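Local coordinates for protein klebicin C activity (Klebsiella pneumoniae, PDB 7NNA) that probably serves as the Tol-binding domain of klebicin C, a bacteriocin toxin, in its import through the efflux channel TolC, at residues Ser13-Ala23 with Ala162-Glu173. Numbering follows the deposited sequence.
Sequences SLTRLQAESSA and AEADRIAAEKAE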
loop_
_atom_site.group_PDB
_atom_site.type_symbol
_atom_site.label_atom_id
_atom_site.label_comp_id
_atom_site.label_asym_id
_atom_site.label_seq_id
_atom_site.Cartn_x
_atom_site.Cartn_y
_atom_site.Cartn_z
ATOM N N SER A 13 1.240 -43.520 -8.436
ATOM C CA SER A 13 -0.212 -43.665 -8.539
ATOM C C SER A 13 -0.828 -42.334 -8.977
ATOM O O SER A 13 -0.241 -41.268 -8.711
ATOM C CB SER A 13 -0.795 -44.058 -7.183
ATOM O OG SER A 13 -0.661 -43.030 -6.204
ATOM N N LEU A 14 -2.025 -42.376 -9.621
ATOM C CA LEU A 14 -2.647 -41.139 -10.066
ATOM C C LEU A 14 -2.963 -40.217 -8.862
ATOM O O LEU A 14 -2.767 -38.998 -8.962
ATOM C CB LEU A 14 -3.915 -41.446 -10.903
ATOM C CG LEU A 14 -4.723 -40.213 -11.321
ATOM C CD1 LEU A 14 -3.891 -39.280 -12.240
ATOM C CD2 LEU A 14 -6.053 -40.610 -11.987
ATOM N N THR A 15 -3.384 -40.803 -7.701
ATOM C CA THR A 15 -3.683 -39.947 -6.539
ATOM C C THR A 15 -2.435 -39.285 -6.030
ATOM O O THR A 15 -2.499 -38.107 -5.615
ATOM C CB THR A 15 -4.391 -40.698 -5.414
ATOM O OG1 THR A 15 -3.638 -41.886 -5.143
ATOM C CG2 THR A 15 -5.810 -41.073 -5.761
ATOM N N ARG A 16 -1.278 -39.993 -6.059
ATOM C CA ARG A 16 -0.040 -39.318 -5.603
ATOM C C ARG A 16 0.352 -38.242 -6.588
ATOM O O ARG A 16 0.842 -37.183 -6.158
ATOM C CB ARG A 16 1.145 -40.286 -5.445
ATOM C CG ARG A 16 1.248 -40.938 -4.094
ATOM C CD ARG A 16 1.482 -39.995 -2.914
ATOM N NE ARG A 16 1.239 -40.800 -1.715
ATOM C CZ ARG A 16 1.104 -40.346 -0.481
ATOM N NH1 ARG A 16 1.240 -39.061 -0.226
ATOM N NH2 ARG A 16 0.839 -41.180 0.511
ATOM N N LEU A 17 0.218 -38.505 -7.902
ATOM C CA LEU A 17 0.549 -37.469 -8.894
ATOM C C LEU A 17 -0.334 -36.243 -8.763
ATOM O O LEU A 17 0.156 -35.103 -8.917
ATOM C CB LEU A 17 0.554 -38.035 -10.315
ATOM C CG LEU A 17 1.661 -39.082 -10.509
ATOM C CD1 LEU A 17 1.476 -39.878 -11.823
ATOM C CD2 LEU A 17 3.003 -38.459 -10.410
ATOM N N GLN A 18 -1.648 -36.442 -8.473
ATOM C CA GLN A 18 -2.598 -35.347 -8.242
ATOM C C GLN A 18 -2.212 -34.576 -6.965
ATOM O O GLN A 18 -2.300 -33.359 -6.947
ATOM C CB GLN A 18 -4.048 -35.884 -8.113
ATOM C CG GLN A 18 -4.570 -36.515 -9.404
ATOM C CD GLN A 18 -5.757 -35.775 -10.000
ATOM O OE1 GLN A 18 -5.636 -34.644 -10.451
ATOM N NE2 GLN A 18 -6.937 -36.411 -10.040
ATOM N N ALA A 19 -1.782 -35.271 -5.900
ATOM C CA ALA A 19 -1.339 -34.582 -4.656
ATOM C C ALA A 19 -0.063 -33.755 -4.968
ATOM O O ALA A 19 0.073 -32.650 -4.441
ATOM C CB ALA A 19 -1.043 -35.612 -3.532
ATOM N N GLU A 20 0.862 -34.250 -5.807
ATOM C CA GLU A 20 2.053 -33.410 -6.161
ATOM C C GLU A 20 1.610 -32.162 -6.894
ATOM O O GLU A 20 2.149 -31.089 -6.647
ATOM C CB GLU A 20 3.020 -34.195 -7.087
ATOM C CG GLU A 20 3.830 -35.215 -6.309
ATOM C CD GLU A 20 4.862 -35.955 -7.148
ATOM O OE1 GLU A 20 5.198 -35.475 -8.253
ATOM O OE2 GLU A 20 5.345 -37.017 -6.693
ATOM N N SER A 21 0.639 -32.297 -7.822
ATOM C CA SER A 21 0.157 -31.134 -8.597
ATOM C C SER A 21 -0.451 -30.073 -7.674
ATOM O O SER A 21 -0.123 -28.868 -7.808
ATOM C CB SER A 21 -0.853 -31.541 -9.696
ATOM O OG SER A 21 -1.518 -30.367 -10.204
ATOM N N SER A 22 -1.314 -30.488 -6.731
ATOM C CA SER A 22 -1.929 -29.469 -5.851
ATOM C C SER A 22 -0.961 -28.927 -4.813
ATOM O O SER A 22 -1.104 -27.756 -4.430
ATOM C CB SER A 22 -3.193 -29.997 -5.180
ATOM O OG SER A 22 -2.924 -31.245 -4.569
ATOM N N ALA A 23 0.041 -29.731 -4.358
ATOM C CA ALA A 23 1.048 -29.185 -3.420
ATOM C C ALA A 23 1.825 -28.047 -4.187
ATOM O O ALA A 23 2.149 -27.002 -3.604
ATOM C CB ALA A 23 2.042 -30.242 -3.035
ATOM N N ALA A 162 -4.668 -29.174 -1.523
ATOM C CA ALA A 162 -3.419 -29.938 -1.405
ATOM C C ALA A 162 -3.556 -30.970 -0.252
ATOM O O ALA A 162 -3.204 -32.141 -0.418
ATOM C CB ALA A 162 -2.252 -28.983 -1.107
ATOM N N GLU A 163 -4.167 -30.548 0.865
ATOM C CA GLU A 163 -4.345 -31.438 1.999
ATOM C C GLU A 163 -5.313 -32.558 1.673
ATOM O O GLU A 163 -5.032 -33.719 1.984
ATOM C CB GLU A 163 -4.773 -30.660 3.266
ATOM C CG GLU A 163 -4.978 -31.600 4.444
ATOM C CD GLU A 163 -3.749 -31.960 5.262
ATOM O OE1 GLU A 163 -2.723 -31.248 5.164
ATOM O OE2 GLU A 163 -3.807 -32.972 6.002
ATOM N N ALA A 164 -6.448 -32.237 1.018
ATOM C CA ALA A 164 -7.422 -33.251 0.672
ATOM C C ALA A 164 -6.810 -34.264 -0.303
ATOM O O ALA A 164 -7.114 -35.461 -0.197
ATOM C CB ALA A 164 -8.667 -32.601 0.079
ATOM N N ASP A 165 -6.009 -33.792 -1.253
ATOM C CA ASP A 165 -5.367 -34.692 -2.209
ATOM C C ASP A 165 -4.358 -35.580 -1.550
ATOM O O ASP A 165 -4.276 -36.774 -1.897
ATOM C CB ASP A 165 -4.723 -33.938 -3.397
ATOM C CG ASP A 165 -5.739 -33.247 -4.322
ATOM O OD1 ASP A 165 -6.939 -33.481 -4.167
ATOM O OD2 ASP A 165 -5.330 -32.410 -5.127
ATOM N N ARG A 166 -3.595 -35.042 -0.609
ATOM C CA ARG A 166 -2.618 -35.880 0.117
ATOM C C ARG A 166 -3.355 -36.988 0.931
ATOM O O ARG A 166 -2.920 -38.156 0.942
ATOM C CB ARG A 166 -1.765 -35.022 1.064
ATOM C CG ARG A 166 -0.562 -35.767 1.602
ATOM C CD ARG A 166 0.017 -35.035 2.777
ATOM N NE ARG A 166 -0.510 -35.640 3.982
ATOM C CZ ARG A 166 -1.454 -35.127 4.747
ATOM N NH1 ARG A 166 -1.936 -33.919 4.493
ATOM N NH2 ARG A 166 -1.891 -35.800 5.811
ATOM N N ILE A 167 -4.440 -36.640 1.615
ATOM C CA ILE A 167 -5.186 -37.622 2.414
ATOM C C ILE A 167 -5.818 -38.659 1.475
ATOM O O ILE A 167 -5.829 -39.858 1.813
ATOM C CB ILE A 167 -6.215 -36.894 3.360
ATOM C CG1 ILE A 167 -5.504 -36.193 4.499
ATOM C CG2 ILE A 167 -7.347 -37.806 3.917
ATOM C CD1 ILE A 167 -6.384 -35.122 5.159
ATOM N N ALA A 168 -6.286 -38.237 0.279
ATOM C CA ALA A 168 -6.876 -39.201 -0.678
ATOM C C ALA A 168 -5.799 -40.172 -1.150
ATOM O O ALA A 168 -6.053 -41.376 -1.271
ATOM C CB ALA A 168 -7.455 -38.452 -1.882
ATOM N N ALA A 169 -4.565 -39.666 -1.381
ATOM C CA ALA A 169 -3.463 -40.536 -1.783
ATOM C C ALA A 169 -3.146 -41.555 -0.684
ATOM O O ALA A 169 -2.942 -42.781 -0.960
ATOM C CB ALA A 169 -2.239 -39.683 -2.153
ATOM N N GLU A 170 -3.164 -41.098 0.579
ATOM C CA GLU A 170 -2.899 -41.992 1.723
ATOM C C GLU A 170 -3.983 -43.063 1.867
ATOM O O GLU A 170 -3.677 -44.246 2.143
ATOM C CB GLU A 170 -2.804 -41.137 3.003
ATOM C CG GLU A 170 -1.578 -40.240 3.008
ATOM C CD GLU A 170 -1.544 -39.213 4.135
ATOM O OE1 GLU A 170 -2.348 -39.347 5.089
ATOM O OE2 GLU A 170 -0.690 -38.296 4.087
ATOM N N LYS A 171 -5.242 -42.676 1.641
ATOM C CA LYS A 171 -6.393 -43.577 1.725
ATOM C C LYS A 171 -6.357 -44.603 0.621
ATOM O O LYS A 171 -6.686 -45.772 0.870
ATOM C CB LYS A 171 -7.707 -42.765 1.634
ATOM C CG LYS A 171 -8.981 -43.580 1.905
ATOM C CD LYS A 171 -10.149 -42.605 2.170
ATOM C CE LYS A 171 -11.524 -43.139 1.823
ATOM N NZ LYS A 171 -12.583 -42.305 2.448
ATOM N N ALA A 172 -5.940 -44.209 -0.593
ATOM C CA ALA A 172 -5.851 -45.152 -1.716
ATOM C C ALA A 172 -4.787 -46.204 -1.435
ATOM O O ALA A 172 -4.975 -47.378 -1.761
ATOM C CB ALA A 172 -5.533 -44.414 -3.024
ATOM N N GLU A 173 -3.673 -45.800 -0.821
ATOM C CA GLU A 173 -2.615 -46.750 -0.458
ATOM C C GLU A 173 -3.068 -47.631 0.718
ATOM O O GLU A 173 -2.867 -48.839 0.674
ATOM C CB GLU A 173 -1.336 -45.988 -0.095
ATOM C CG GLU A 173 -0.614 -45.466 -1.311
ATOM C CD GLU A 173 0.286 -44.269 -1.030
ATOM O OE1 GLU A 173 0.724 -44.109 0.134
ATOM O OE2 GLU A 173 0.558 -43.495 -1.980
HETATM O O HOH W 1 -1.611 -43.435 -3.628
HETATM O O HOH W 2 -4.813 -37.247 -4.565
HETATM O O HOH W 3 1.407 -38.542 2.814
HETATM O O HOH W 4 -0.772 -32.439 -1.835
#
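The helical segments 14-23 and 162-173 run antiparallel, their axes 8.2 Å apart at closest approach and 162° between directions, with Thr15 facing Ala169, Ala19 facing Asp165 and Ser22 facing Ala162. Small side chains are consistent with the close approach: Thr15 OG1 lies 3.6 Å from Ala169 CA, Ala19 CB lies 3.8 Å from Asp165 O, and Ala162 CB touches the carbonyl of Ser22. Arg16 grips Glu173 side-on in a bidentate salt bridge: NE reaches OE2 at 2.8 Å and NH2 reaches OE1 at 3.0 Å, both on the syn side, with the two planes 34° apart, while Ala169 CB covers one guanidinium face. Two bonds in the guanidinium plane thus limit rotation of the group. At the other end, in the conformer described, Ser22 OG, placed between its backbone N and carbonyl carbon (chi1 51°), donates to the anti side of Asp165 OD2 at 2.7 Å; the same oxygen also forms a salt bridge with Lys161. Water joins the backbones as well, one molecule donating to Thr15 O and Asp165 O, another to Ala19 O and Ala162 O. The pairing brings the start of helix 14-79 against the later part of helix 93-197, far from the centre of this elongated helical hairpin.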